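Local coordinates for pyruvate kinase 1 (Trypanosoma brucei brucei, PDB 4KCT), which catalyses the transfer of a phosphoryl group from phosphoenolpyruvate to ADP, giving pyruvate and ATP, and probably also decarboxylates oxaloacetate, at residues V277-I282 against A318-N323; V108-D113 against M149-V154; T63-V68 against Q204-I209; K86-R91 against F213-E218; T361-S366 against K412-C417. One frame throughout, in Å; residues are numbered along the deposited sequence.

Interaction 1: residues V277-I282 against A318-N323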
# COMPACT_ATOMS: atom_id res chain seq x y z
N VAL A 277 -13.26 -15.84 15.60
CA VAL A 277 -11.85 -15.65 15.38
C VAL A 277 -11.25 -16.90 14.71
O VAL A 277 -10.56 -16.80 13.70
CB VAL A 277 -11.13 -15.40 16.72
CG1 VAL A 277 -9.63 -15.27 16.52
CG2 VAL A 277 -11.72 -14.15 17.42
N ALA A 278 -11.58 -18.08 15.24
CA ALA A 278 -11.19 -19.34 14.58
C ALA A 278 -11.66 -19.37 13.12
O ALA A 278 -10.90 -19.73 12.22
CB ALA A 278 -11.77 -20.54 15.34
N GLN A 279 -12.91 -18.99 12.90
CA GLN A 279 -13.49 -19.06 11.56
C GLN A 279 -12.67 -18.20 10.59
O GLN A 279 -12.28 -18.65 9.49
CB GLN A 279 -14.94 -18.55 11.58
CG GLN A 279 -15.57 -18.44 10.19
CD GLN A 279 -17.06 -18.16 10.25
OE1 GLN A 279 -17.77 -18.69 11.13
NE2 GLN A 279 -17.56 -17.38 9.28
N MET A 280 -12.44 -16.95 10.96
CA MET A 280 -11.72 -16.04 10.07
C MET A 280 -10.33 -16.57 9.77
O MET A 280 -9.84 -16.46 8.66
CB MET A 280 -11.60 -14.66 10.71
CG MET A 280 -12.91 -13.90 10.76
SD MET A 280 -12.73 -12.46 11.85
CE MET A 280 -11.88 -11.35 10.76
N CYS A 281 -9.65 -17.01 10.82
CA CYS A 281 -8.29 -17.53 10.68
C CYS A 281 -8.21 -18.78 9.78
O CYS A 281 -7.46 -18.81 8.82
CB CYS A 281 -7.73 -17.85 12.06
SG CYS A 281 -6.10 -18.62 11.98
N ILE A 282 -9.11 -19.74 10.01
CA ILE A 282 -9.12 -20.98 9.26
C ILE A 282 -9.50 -20.74 7.78
O ILE A 282 -8.84 -21.26 6.87
CB ILE A 282 -10.07 -22.00 9.89
CG1 ILE A 282 -9.50 -22.48 11.24
CG2 ILE A 282 -10.32 -23.17 8.96
CD1 ILE A 282 -10.56 -23.19 12.09
N ALA A 318 -23.73 -14.07 4.65
CA ALA A 318 -23.02 -13.07 3.83
C ALA A 318 -21.58 -12.96 4.32
O ALA A 318 -20.65 -12.91 3.54
CB ALA A 318 -23.72 -11.71 3.91
N ASN A 319 -21.41 -12.94 5.63
CA ASN A 319 -20.05 -12.80 6.18
C ASN A 319 -19.14 -14.01 6.00
O ASN A 319 -17.92 -13.84 5.81
CB ASN A 319 -20.10 -12.34 7.64
CG ASN A 319 -20.33 -10.85 7.76
OD1 ASN A 319 -19.62 -10.07 7.12
ND2 ASN A 319 -21.45 -10.46 8.38
N ALA A 320 -19.72 -15.21 5.98
CA ALA A 320 -18.94 -16.42 5.63
C ALA A 320 -18.42 -16.32 4.19
O ALA A 320 -17.24 -16.58 3.92
CB ALA A 320 -19.78 -17.71 5.82
N VAL A 321 -19.25 -15.81 3.30
CA VAL A 321 -18.82 -15.60 1.92
C VAL A 321 -17.74 -14.49 1.81
O VAL A 321 -16.66 -14.70 1.22
CB VAL A 321 -20.01 -15.22 1.03
CG1 VAL A 321 -19.52 -14.71 -0.32
CG2 VAL A 321 -20.93 -16.44 0.88
N LEU A 322 -17.98 -13.37 2.49
CA LEU A 322 -16.98 -12.27 2.53
C LEU A 322 -15.68 -12.70 3.21
O LEU A 322 -14.60 -12.24 2.83
CB LEU A 322 -17.55 -11.05 3.26
CG LEU A 322 -18.74 -10.35 2.56
CD1 LEU A 322 -19.36 -9.25 3.44
CD2 LEU A 322 -18.32 -9.77 1.22
N ASN A 323 -15.79 -13.55 4.23
CA ASN A 323 -14.58 -14.11 4.88
C ASN A 323 -13.70 -14.86 3.85
O ASN A 323 -12.53 -15.12 4.14
CB ASN A 323 -14.93 -15.12 5.98
CG ASN A 323 -15.44 -14.46 7.27
OD1 ASN A 323 -15.98 -15.16 8.12
ND2 ASN A 323 -15.21 -13.14 7.44
O HOH W 1 -11.75 -15.01 6.88

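Interaction 2: residues V108-D113 against M149-V154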
# COMPACT_ATOMS: atom_id res chain seq x y z
N VAL A 108 -20.25 -33.31 42.93
CA VAL A 108 -20.43 -34.63 42.32
C VAL A 108 -19.05 -35.19 41.94
O VAL A 108 -18.17 -34.44 41.51
CB VAL A 108 -21.35 -34.56 41.07
CG1 VAL A 108 -20.77 -33.62 40.02
CG2 VAL A 108 -21.61 -35.94 40.48
N CYS A 109 -18.82 -36.46 42.25
CA CYS A 109 -17.61 -37.11 41.83
C CYS A 109 -17.81 -37.73 40.44
O CYS A 109 -18.85 -38.31 40.16
CB CYS A 109 -17.17 -38.17 42.85
SG CYS A 109 -16.32 -37.45 44.29
N VAL A 110 -16.87 -37.44 39.54
CA VAL A 110 -16.89 -38.08 38.25
C VAL A 110 -15.73 -39.06 38.18
O VAL A 110 -14.64 -38.78 38.68
CB VAL A 110 -16.83 -37.06 37.08
CG1 VAL A 110 -18.06 -36.16 37.12
CG2 VAL A 110 -15.56 -36.22 37.15
N THR A 111 -16.02 -40.27 37.73
CA THR A 111 -15.03 -41.35 37.80
C THR A 111 -14.84 -42.03 36.45
O THR A 111 -15.76 -42.06 35.61
CB THR A 111 -15.43 -42.41 38.86
OG1 THR A 111 -14.39 -43.39 38.98
CG2 THR A 111 -16.77 -43.10 38.50
N THR A 112 -13.62 -42.52 36.20
CA THR A 112 -13.35 -43.34 35.02
C THR A 112 -13.30 -44.84 35.42
O THR A 112 -12.96 -45.69 34.61
CB THR A 112 -12.02 -42.92 34.35
OG1 THR A 112 -10.95 -43.05 35.30
CG2 THR A 112 -12.10 -41.45 33.92
N ASP A 113 -13.65 -45.13 36.67
CA ASP A 113 -13.82 -46.53 37.14
C ASP A 113 -15.08 -47.15 36.54
O ASP A 113 -16.17 -46.77 36.90
CB ASP A 113 -13.91 -46.55 38.67
CG ASP A 113 -13.89 -47.97 39.25
OD1 ASP A 113 -14.10 -48.95 38.51
OD2 ASP A 113 -13.72 -48.08 40.47
N MET A 149 -24.83 -28.40 30.67
CA MET A 149 -24.41 -28.35 32.06
C MET A 149 -22.91 -28.21 32.10
O MET A 149 -22.20 -28.87 31.34
CB MET A 149 -24.84 -29.61 32.83
CG MET A 149 -24.35 -29.60 34.28
SD MET A 149 -24.92 -30.99 35.29
CE MET A 149 -24.86 -32.28 34.11
N THR A 150 -22.42 -27.40 33.03
CA THR A 150 -20.99 -27.30 33.21
C THR A 150 -20.58 -27.59 34.64
O THR A 150 -21.29 -27.26 35.59
CB THR A 150 -20.45 -25.93 32.76
OG1 THR A 150 -20.75 -24.97 33.75
CG2 THR A 150 -21.07 -25.48 31.44
N LEU A 151 -19.49 -28.33 34.78
CA LEU A 151 -18.90 -28.65 36.07
C LEU A 151 -17.55 -27.98 36.14
O LEU A 151 -16.79 -28.00 35.16
CB LEU A 151 -18.71 -30.17 36.21
CG LEU A 151 -19.91 -31.04 35.81
CD1 LEU A 151 -19.49 -32.50 35.67
CD2 LEU A 151 -20.98 -30.92 36.86
N ARG A 152 -17.22 -27.45 37.31
CA ARG A 152 -15.86 -27.03 37.59
C ARG A 152 -15.17 -28.10 38.39
O ARG A 152 -15.70 -28.57 39.40
CB ARG A 152 -15.86 -25.72 38.40
CG ARG A 152 -14.46 -25.25 38.80
CD ARG A 152 -14.50 -23.87 39.44
NE ARG A 152 -15.63 -23.73 40.36
CZ ARG A 152 -15.59 -24.00 41.66
NH1 ARG A 152 -16.68 -23.87 42.41
NH2 ARG A 152 -14.45 -24.40 42.22
N VAL A 153 -13.98 -28.49 37.96
CA VAL A 153 -13.24 -29.52 38.68
C VAL A 153 -12.62 -28.89 39.93
O VAL A 153 -11.88 -27.91 39.84
CB VAL A 153 -12.10 -30.09 37.82
CG1 VAL A 153 -11.27 -31.08 38.65
CG2 VAL A 153 -12.66 -30.76 36.56
N VAL A 154 -12.97 -29.42 41.10
CA VAL A 154 -12.49 -28.87 42.37
C VAL A 154 -11.17 -29.51 42.76
O VAL A 154 -10.21 -28.82 43.09
CB VAL A 154 -13.50 -29.09 43.52
CG1 VAL A 154 -12.96 -28.46 44.79
CG2 VAL A 154 -14.86 -28.51 43.17

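Interaction 3: residues T63-V68 against Q204-I209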
# COMPACT_ATOMS: atom_id res chain seq x y z
N THR A 63 -30.41 -45.41 0.41
CA THR A 63 -31.55 -44.74 -0.23
C THR A 63 -31.18 -43.31 -0.67
O THR A 63 -31.51 -42.88 -1.78
CB THR A 63 -32.78 -44.74 0.71
OG1 THR A 63 -33.15 -46.09 0.99
CG2 THR A 63 -33.98 -44.03 0.07
N THR A 64 -30.50 -42.57 0.21
CA THR A 64 -30.05 -41.22 -0.13
C THR A 64 -29.13 -41.24 -1.34
O THR A 64 -29.35 -40.53 -2.31
CB THR A 64 -29.32 -40.55 1.06
OG1 THR A 64 -30.21 -40.48 2.19
CG2 THR A 64 -28.84 -39.07 0.67
N ILE A 65 -28.13 -42.11 -1.31
CA ILE A 65 -27.22 -42.26 -2.42
C ILE A 65 -27.98 -42.55 -3.72
O ILE A 65 -27.80 -41.83 -4.75
CB ILE A 65 -26.17 -43.35 -2.15
CG1 ILE A 65 -25.17 -42.84 -1.11
CG2 ILE A 65 -25.44 -43.73 -3.46
CD1 ILE A 65 -24.24 -43.91 -0.59
N ASN A 66 -28.86 -43.55 -3.69
CA ASN A 66 -29.59 -43.92 -4.90
C ASN A 66 -30.48 -42.79 -5.39
O ASN A 66 -30.59 -42.55 -6.61
CB ASN A 66 -30.43 -45.19 -4.67
CG ASN A 66 -29.58 -46.41 -4.42
OD1 ASN A 66 -28.37 -46.40 -4.64
ND2 ASN A 66 -30.19 -47.45 -3.88
N ASN A 67 -31.16 -42.14 -4.46
CA ASN A 67 -32.09 -41.08 -4.82
C ASN A 67 -31.36 -39.84 -5.36
O ASN A 67 -31.86 -39.18 -6.28
CB ASN A 67 -33.02 -40.72 -3.65
CG ASN A 67 -34.06 -41.80 -3.38
OD1 ASN A 67 -34.05 -42.81 -4.04
ND2 ASN A 67 -34.89 -41.63 -2.36
N VAL A 68 -30.20 -39.53 -4.78
CA VAL A 68 -29.41 -38.37 -5.23
C VAL A 68 -28.95 -38.61 -6.67
O VAL A 68 -29.14 -37.76 -7.54
CB VAL A 68 -28.15 -38.12 -4.35
CG1 VAL A 68 -27.18 -37.18 -5.05
CG2 VAL A 68 -28.55 -37.54 -2.99
N GLN A 204 -19.70 -47.67 -2.19
CA GLN A 204 -20.81 -47.00 -2.89
C GLN A 204 -20.34 -45.81 -3.73
O GLN A 204 -21.16 -45.15 -4.39
CB GLN A 204 -21.90 -46.55 -1.90
CG GLN A 204 -22.59 -47.70 -1.17
CD GLN A 204 -22.98 -48.82 -2.10
OE1 GLN A 204 -23.59 -48.59 -3.14
NE2 GLN A 204 -22.62 -50.04 -1.73
N GLY A 205 -19.05 -45.51 -3.67
CA GLY A 205 -18.47 -44.49 -4.54
C GLY A 205 -18.79 -43.05 -4.11
O GLY A 205 -19.07 -42.20 -4.96
N VAL A 206 -18.68 -42.75 -2.81
CA VAL A 206 -18.89 -41.34 -2.37
C VAL A 206 -17.71 -40.49 -2.82
O VAL A 206 -16.63 -40.99 -3.09
CB VAL A 206 -19.11 -41.19 -0.84
CG1 VAL A 206 -20.28 -42.07 -0.37
CG2 VAL A 206 -17.84 -41.53 -0.06
N ASP A 207 -17.94 -39.19 -2.96
CA ASP A 207 -16.94 -38.29 -3.51
C ASP A 207 -16.00 -37.70 -2.45
O ASP A 207 -14.88 -37.28 -2.76
CB ASP A 207 -17.63 -37.18 -4.29
CG ASP A 207 -18.58 -37.74 -5.35
OD1 ASP A 207 -18.07 -38.48 -6.22
OD2 ASP A 207 -19.83 -37.61 -5.19
N MET A 208 -16.50 -37.57 -1.22
CA MET A 208 -15.70 -36.97 -0.17
C MET A 208 -16.16 -37.44 1.20
O MET A 208 -17.34 -37.78 1.39
CB MET A 208 -15.78 -35.42 -0.25
CG MET A 208 -17.21 -34.88 -0.12
SD MET A 208 -17.39 -33.16 -0.67
CE MET A 208 -17.27 -33.36 -2.48
N ILE A 209 -15.23 -37.43 2.15
CA ILE A 209 -15.54 -37.68 3.54
C ILE A 209 -15.39 -36.36 4.30
O ILE A 209 -14.39 -35.66 4.13
CB ILE A 209 -14.51 -38.65 4.15
CG1 ILE A 209 -14.35 -39.90 3.27
CG2 ILE A 209 -14.88 -39.00 5.60
CD1 ILE A 209 -15.65 -40.69 3.08

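Interaction 4: residues K86-R91 against F213-E218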
# COMPACT_ATOMS: atom_id res chain seq x y z
N LYS A 86 -19.56 -40.24 12.07
CA LYS A 86 -19.94 -40.06 13.47
C LYS A 86 -18.75 -39.55 14.30
O LYS A 86 -18.86 -38.59 15.02
CB LYS A 86 -20.46 -41.40 14.06
CG LYS A 86 -21.21 -41.24 15.38
CD LYS A 86 -21.68 -42.60 15.89
CE LYS A 86 -22.92 -42.49 16.75
NZ LYS A 86 -22.81 -41.36 17.72
N GLY A 87 -17.61 -40.21 14.19
CA GLY A 87 -16.41 -39.73 14.86
C GLY A 87 -16.37 -40.16 16.32
O GLY A 87 -17.26 -40.87 16.79
N PRO A 88 -15.33 -39.75 17.03
CA PRO A 88 -15.07 -40.15 18.41
C PRO A 88 -16.00 -39.42 19.35
O PRO A 88 -16.51 -38.35 19.00
CB PRO A 88 -13.63 -39.68 18.63
CG PRO A 88 -13.52 -38.46 17.76
CD PRO A 88 -14.32 -38.81 16.53
N GLU A 89 -16.32 -40.03 20.48
CA GLU A 89 -17.09 -39.33 21.49
C GLU A 89 -16.78 -39.81 22.89
O GLU A 89 -16.22 -40.90 23.08
CB GLU A 89 -18.59 -39.43 21.20
CG GLU A 89 -19.08 -40.84 20.95
CD GLU A 89 -20.58 -40.90 20.73
OE1 GLU A 89 -21.15 -42.00 20.81
OE2 GLU A 89 -21.18 -39.84 20.44
N ILE A 90 -16.90 -38.89 23.83
CA ILE A 90 -16.85 -39.24 25.23
C ILE A 90 -18.25 -39.06 25.77
O ILE A 90 -18.91 -38.05 25.51
CB ILE A 90 -15.89 -38.32 26.00
CG1 ILE A 90 -14.50 -38.36 25.38
CG2 ILE A 90 -15.89 -38.67 27.49
CD1 ILE A 90 -13.57 -37.28 25.93
N ARG A 91 -18.72 -40.06 26.51
CA ARG A 91 -20.03 -40.00 27.10
C ARG A 91 -20.01 -40.36 28.57
O ARG A 91 -19.06 -41.02 29.04
CB ARG A 91 -21.01 -40.89 26.31
CG ARG A 91 -21.38 -40.31 24.93
CD ARG A 91 -22.33 -41.22 24.16
NE ARG A 91 -21.87 -42.61 24.19
CZ ARG A 91 -22.64 -43.68 23.95
NH1 ARG A 91 -22.12 -44.90 24.04
NH2 ARG A 91 -23.91 -43.54 23.60
N PHE A 213 -13.98 -34.35 14.04
CA PHE A 213 -13.06 -34.16 15.18
C PHE A 213 -11.60 -34.45 14.84
O PHE A 213 -10.88 -35.09 15.63
CB PHE A 213 -13.49 -35.02 16.39
CG PHE A 213 -14.12 -34.20 17.49
CD1 PHE A 213 -13.31 -33.52 18.40
CD2 PHE A 213 -15.50 -33.96 17.49
CE1 PHE A 213 -13.88 -32.68 19.36
CE2 PHE A 213 -16.07 -33.13 18.45
CZ PHE A 213 -15.25 -32.46 19.37
N ILE A 214 -11.12 -33.89 13.75
CA ILE A 214 -9.71 -34.04 13.40
C ILE A 214 -8.84 -33.15 14.31
O ILE A 214 -9.02 -31.92 14.38
CB ILE A 214 -9.47 -33.70 11.90
CG1 ILE A 214 -10.18 -34.75 11.00
CG2 ILE A 214 -7.98 -33.64 11.58
CD1 ILE A 214 -9.69 -36.20 11.18
N ARG A 215 -7.92 -33.79 15.03
CA ARG A 215 -7.14 -33.06 16.00
C ARG A 215 -5.71 -32.84 15.54
O ARG A 215 -5.05 -31.91 16.01
CB ARG A 215 -7.19 -33.74 17.37
CG ARG A 215 -8.58 -33.72 18.00
CD ARG A 215 -8.90 -35.03 18.72
NE ARG A 215 -9.49 -36.05 17.84
CZ ARG A 215 -9.36 -37.37 18.05
NH1 ARG A 215 -9.96 -38.25 17.25
NH2 ARG A 215 -8.67 -37.79 19.10
N THR A 216 -5.22 -33.71 14.65
CA THR A 216 -3.82 -33.67 14.18
C THR A 216 -3.75 -34.09 12.72
O THR A 216 -4.64 -34.80 12.23
CB THR A 216 -2.91 -34.67 14.97
OG1 THR A 216 -3.37 -36.00 14.71
CG2 THR A 216 -2.96 -34.42 16.48
N ALA A 217 -2.62 -33.80 12.09
CA ALA A 217 -2.32 -34.31 10.76
C ALA A 217 -2.25 -35.84 10.75
O ALA A 217 -2.61 -36.47 9.76
CB ALA A 217 -1.03 -33.71 10.23
N GLU A 218 -1.74 -36.44 11.82
CA GLU A 218 -1.64 -37.91 11.86
C GLU A 218 -3.03 -38.56 11.78
O GLU A 218 -3.23 -39.56 11.08
CB GLU A 218 -0.88 -38.38 13.11
CG GLU A 218 -0.58 -39.87 13.12
CD GLU A 218 0.11 -40.36 11.83
OE1 GLU A 218 -0.23 -41.48 11.37
OE2 GLU A 218 0.98 -39.64 11.28

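Interaction 5: residues T361-S366 against K412-C417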
# COMPACT_ATOMS: atom_id res chain seq x y z
N THR A 361 -10.69 -7.37 -6.82
CA THR A 361 -9.29 -7.76 -7.03
C THR A 361 -8.54 -7.83 -5.71
O THR A 361 -7.42 -8.31 -5.66
CB THR A 361 -8.57 -6.76 -7.94
OG1 THR A 361 -8.74 -5.46 -7.39
CG2 THR A 361 -9.22 -6.77 -9.35
N VAL A 362 -9.20 -7.46 -4.61
CA VAL A 362 -8.53 -7.48 -3.30
C VAL A 362 -8.09 -8.86 -2.84
O VAL A 362 -6.94 -9.01 -2.42
CB VAL A 362 -9.35 -6.79 -2.19
CG1 VAL A 362 -8.76 -7.11 -0.82
CG2 VAL A 362 -9.35 -5.28 -2.42
N MET A 363 -8.97 -9.87 -2.98
CA MET A 363 -8.58 -11.23 -2.62
C MET A 363 -7.45 -11.70 -3.52
O MET A 363 -6.48 -12.29 -3.05
CB MET A 363 -9.76 -12.23 -2.69
CG MET A 363 -10.68 -12.21 -1.48
SD MET A 363 -9.96 -13.16 -0.13
CE MET A 363 -10.76 -14.76 -0.36
N PHE A 364 -7.61 -11.50 -4.83
CA PHE A 364 -6.57 -11.91 -5.77
C PHE A 364 -5.20 -11.41 -5.33
O PHE A 364 -4.22 -12.20 -5.24
CB PHE A 364 -6.89 -11.41 -7.20
CG PHE A 364 -5.78 -11.67 -8.20
CD1 PHE A 364 -5.52 -12.96 -8.64
CD2 PHE A 364 -4.89 -10.64 -8.57
CE1 PHE A 364 -4.47 -13.23 -9.54
CE2 PHE A 364 -3.79 -10.92 -9.43
CZ PHE A 364 -3.63 -12.20 -9.95
N ASN A 365 -5.11 -10.11 -5.13
CA ASN A 365 -3.82 -9.49 -4.78
C ASN A 365 -3.29 -9.95 -3.42
O ASN A 365 -2.08 -10.23 -3.27
CB ASN A 365 -3.95 -7.96 -4.81
CG ASN A 365 -3.95 -7.42 -6.24
OD1 ASN A 365 -3.19 -7.89 -7.08
ND2 ASN A 365 -4.90 -6.57 -6.55
N SER A 366 -4.17 -10.05 -2.44
CA SER A 366 -3.75 -10.48 -1.08
C SER A 366 -3.25 -11.92 -1.08
O SER A 366 -2.22 -12.24 -0.46
CB SER A 366 -4.89 -10.33 -0.07
OG SER A 366 -5.27 -8.99 0.08
N LYS A 412 -8.31 -20.72 -6.60
CA LYS A 412 -7.53 -20.20 -5.49
C LYS A 412 -7.35 -18.66 -5.65
O LYS A 412 -7.30 -17.92 -4.65
CB LYS A 412 -6.16 -20.89 -5.46
CG LYS A 412 -5.13 -20.20 -4.59
CD LYS A 412 -3.82 -21.02 -4.56
CE LYS A 412 -2.83 -20.39 -3.58
NZ LYS A 412 -1.58 -21.20 -3.49
N TYR A 413 -7.23 -18.20 -6.89
CA TYR A 413 -6.96 -16.77 -7.15
C TYR A 413 -8.23 -15.94 -7.33
O TYR A 413 -8.16 -14.72 -7.51
CB TYR A 413 -5.98 -16.58 -8.32
CG TYR A 413 -4.57 -16.99 -7.92
CD1 TYR A 413 -3.79 -16.13 -7.12
CD2 TYR A 413 -4.17 -18.32 -8.04
CE1 TYR A 413 -2.54 -16.53 -6.64
CE2 TYR A 413 -2.95 -18.74 -7.50
CZ TYR A 413 -2.16 -17.85 -6.79
OH TYR A 413 -0.97 -18.28 -6.22
N ARG A 414 -9.38 -16.57 -7.08
CA ARG A 414 -10.62 -15.83 -6.86
C ARG A 414 -10.97 -14.89 -8.04
O ARG A 414 -11.13 -13.69 -7.85
CB ARG A 414 -10.51 -15.02 -5.55
CG ARG A 414 -10.44 -15.87 -4.25
CD ARG A 414 -11.28 -17.12 -4.36
NE ARG A 414 -11.72 -17.66 -3.05
CZ ARG A 414 -11.93 -18.96 -2.81
NH1 ARG A 414 -12.51 -19.35 -1.66
NH2 ARG A 414 -11.70 -19.87 -3.77
N PRO A 415 -11.06 -15.43 -9.26
CA PRO A 415 -11.61 -14.60 -10.33
C PRO A 415 -13.05 -14.16 -10.02
O PRO A 415 -13.71 -14.76 -9.15
CB PRO A 415 -11.60 -15.55 -11.55
CG PRO A 415 -11.67 -16.93 -10.97
CD PRO A 415 -10.85 -16.83 -9.68
N ASN A 416 -13.56 -13.15 -10.74
CA ASN A 416 -14.93 -12.71 -10.49
C ASN A 416 -15.93 -13.34 -11.49
O ASN A 416 -17.08 -12.94 -11.55
CB ASN A 416 -15.04 -11.18 -10.49
CG ASN A 416 -14.75 -10.59 -11.84
OD1 ASN A 416 -14.68 -11.31 -12.83
ND2 ASN A 416 -14.72 -9.25 -11.92
N CYS A 417 -15.45 -14.26 -12.32
CA CYS A 417 -16.30 -14.88 -13.37
C CYS A 417 -16.36 -16.38 -13.14
O CYS A 417 -15.54 -16.90 -12.40
CB CYS A 417 -15.72 -14.60 -14.77
SG CYS A 417 -14.00 -15.15 -14.97
O HOH W 2 -10.19 -11.58 -6.17

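Interaction 1: residues V277-I282 against A318-N323
Gln279 opens the contact by sending its amide across to Asn323, and NE2 donates to Asn323 OD1 at 3.0 Å. The chain reaches that far because CG stands anti to the backbone N and the links beyond it stay extended. The bond is bent at the hydrogen, with an N-H...O angle of 141°, and the donor lies in the plane of the Asn323 carbonyl while the two amide planes stand 76° apart. NE2 also rests near Ala320, 4.1 Å from its CB. At the other end of the same amide, OE1 is taken by Arg263, so both polar ends of this buried group are engaged. One residue on, Met280 brings its CG to 4.1 Å from Asn323 ND2, the two side chains crossing at about a right angle. Its carbonyl O accepts from a water that also donates to Asn323 O, a second bridge between the helices. Their local axes approach to 10.4 Å and run at 37° to each other. Helices 275-289 and 311-323 are neighbouring outer helices of a TIM barrel, following strands 258-262 and 293-296, and Gln279 links the first of them to Arg263 of the pyruvate pocket.

Interaction 2: residues V108-D113 against M149-V154
Leu151 faces Val108 and Val110 with its two methyl groups divided between them. CD2 meets Val108 CG1 at 4.2 Å and CD1 meets Val110 CG1, also at 4.2 Å, which makes the branched end of the leucine the bridging element of the contact. Its CG lies anti to the carbonyl carbon (chi1 -47°), and from there the fork opens toward strand 107-111. The valines present themselves differently. Val108 crosses the leucine at about a right angle, and the methyl it offers is the one held between its own backbone N and carbonyl carbon (chi1 60°). Val110 approaches at a slant, offering CG1, and its CB points at the opposing strand. All three residues are buried, and the interaction is purely apolar. The nearest CA atoms, those of Val108 and Leu151, are 8.8 Å apart, as expected with one strand between them; the side chains meet across it on one face of the sheet. Beyond Val110, strand 107-111 ends in an ST turn, where Asp113 N donates to Thr111 OG1 over 3.0 Å. The mixed sheet forms the B domain, inserted between barrel strands 80-84 and 208-211. Its intervening strand, 161-166, bonds to the backbones of Val108 and Val110. Val166 touches Leu151, Phe125 of strand 124-126 packs on both valines, and Val144 of strand 141-144 covers Leu151.

Interaction 3: residues T63-V68 against Q204-I209
Ile65 reaches from helix 58-75 to Gln204 and Val206, and the whole contact passes through the far end of its side chain. CB is directed at the other segment but is itself beyond contact range of it. From CB, CG1 lies anti to the carbonyl carbon (chi1 -72°), and the extended second torsion (chi2 170°) carries the chain outward to CD1. That terminal methyl does the touching. It sits 3.8 Å from Gln204 CB and 4.2 Å from Gln204 CG, the two side chains crossing at about a right angle. On Val206 it meets CG1 more loosely, at 4.4 Å. Gln204 thus offers its aliphatic base to the isoleucine, while its chain bends at chi2 and its OE1 takes a weak hydrogen bond from Gln62 NE2. Between the two partners, Gly205 has positive phi (76°) and closes helix 192-204 with a Schellman motif, turning the chain toward strand 208-211. Met51 of strand 46-52 touches both Ile65 and Val206, adding an inner wall to the apolar cluster. Here an outer helix of the TIM barrel packs against the helix-to-strand turn that leads into the barrel's fourth strand.

Interaction 4: residues K86-R91 against F213-E218
In the conformer described, one of two, Arg215 is folded back, bent at chi2 (141°) and again at chi3 (-88°), which brings its NH1 to 3.6 Å from Pro88 CG. The same fold lets NE donate to Phe213 O at 2.8 Å, an almost straight bond (176° at the hydrogen) with the oxygen in the guanidinium plane. That bond should limit rotation of the group. Leu187 O and Pro188 O accept from NH2 and NH1, which gives the guanidinium three backbone carbonyl partners. Pro88 CG also packs on Phe213, 3.7 Å from its CB, with Pro88 CD at 3.9 Å from the same atom. The proline ring thus fits against the base of the phenylalanine and the tip of the arginine, while the aromatic ring leads away toward Asp265 and Glu269. Glu89, whose CB points away from segment 213-218, forms a salt-bridge network with Lys86 and Arg91, the latter by charge alone. Phe213 N donates to Glu241, a magnesium ligand, and the Phe213 side chain comes within about 5 Å of the metal. The contact therefore joins loops after barrel strands three and four, beside the active site at the TIM barrel's C-terminal mouth.

Interaction 5: residues T361-S366 against K412-C417
Phe364 and Tyr413 hold the nearest pair of CA atoms, 5.1 Å apart, between the first turn of helix 362-369 and the irregular segment 412-417. A water accepts from Phe364 N and lies 2.9 Å from Arg414 O, to which it may donate. The Phe364 ring is swung over by a CG anti to the backbone N (chi1 174°), and it turns its edge to the Tyr413 carbonyl: CD1 is 3.4 Å from Tyr413 O, which lies near the ring plane. The same CD1 is 3.7 Å from Tyr413 CB, while CE1 reaches the tyrosine ring at CD1, 3.8 Å away. The two rings meet obliquely, their planes 64° apart. In fold terms, the contact sets the helix that follows the barrel's last long helix, 340-356, against the turn between helix 405-412 and strand 419-423 of the alpha/beta domain. Val386 and Ala387 of helix 377-392 pack on Phe364, and Tyr413 OH is hydrogen-bonded to Glu379 OE2. Met363 and Arg414 form the other half, lying side by side and pointing the same way. Met363 CB is 4.0 Å from Arg414 CG, and the methionine chain, bent at chi2 and chi3, sets CE 4.1 Å from Arg414 NE. Farther out, the guanidinium hydrogen-bonds to Gly324 O through NH1 and makes a salt bridge to Asp326 through NH2.

Overall arrangement
Interactions 1 and 3 pack the outer layer of the TIM barrel, while interaction 4 joins loops at its C-terminal mouth. Interactions 3 and 4 adjoin in sequence, strand 208-211 leading from one to the other, and their centres are 23 Å apart. Phe213 of interaction 4 is about 5 Å and Gln279 of interaction 1 about 14 Å from the bound magnesium ion; Gln279 is about 10 Å from the pyruvate. Interaction 2 lies out in the mixed-sheet domain, nested in the loop that interaction 4 closes; strand 90-91 belongs to that same sheet. Interaction 5 brings in the alpha/beta domain through segment 412-417, with Tyr413 about 13 Å from the bound sugar bisphosphate; the nearest atoms of interactions 1 and 5 are about 5 Å apart.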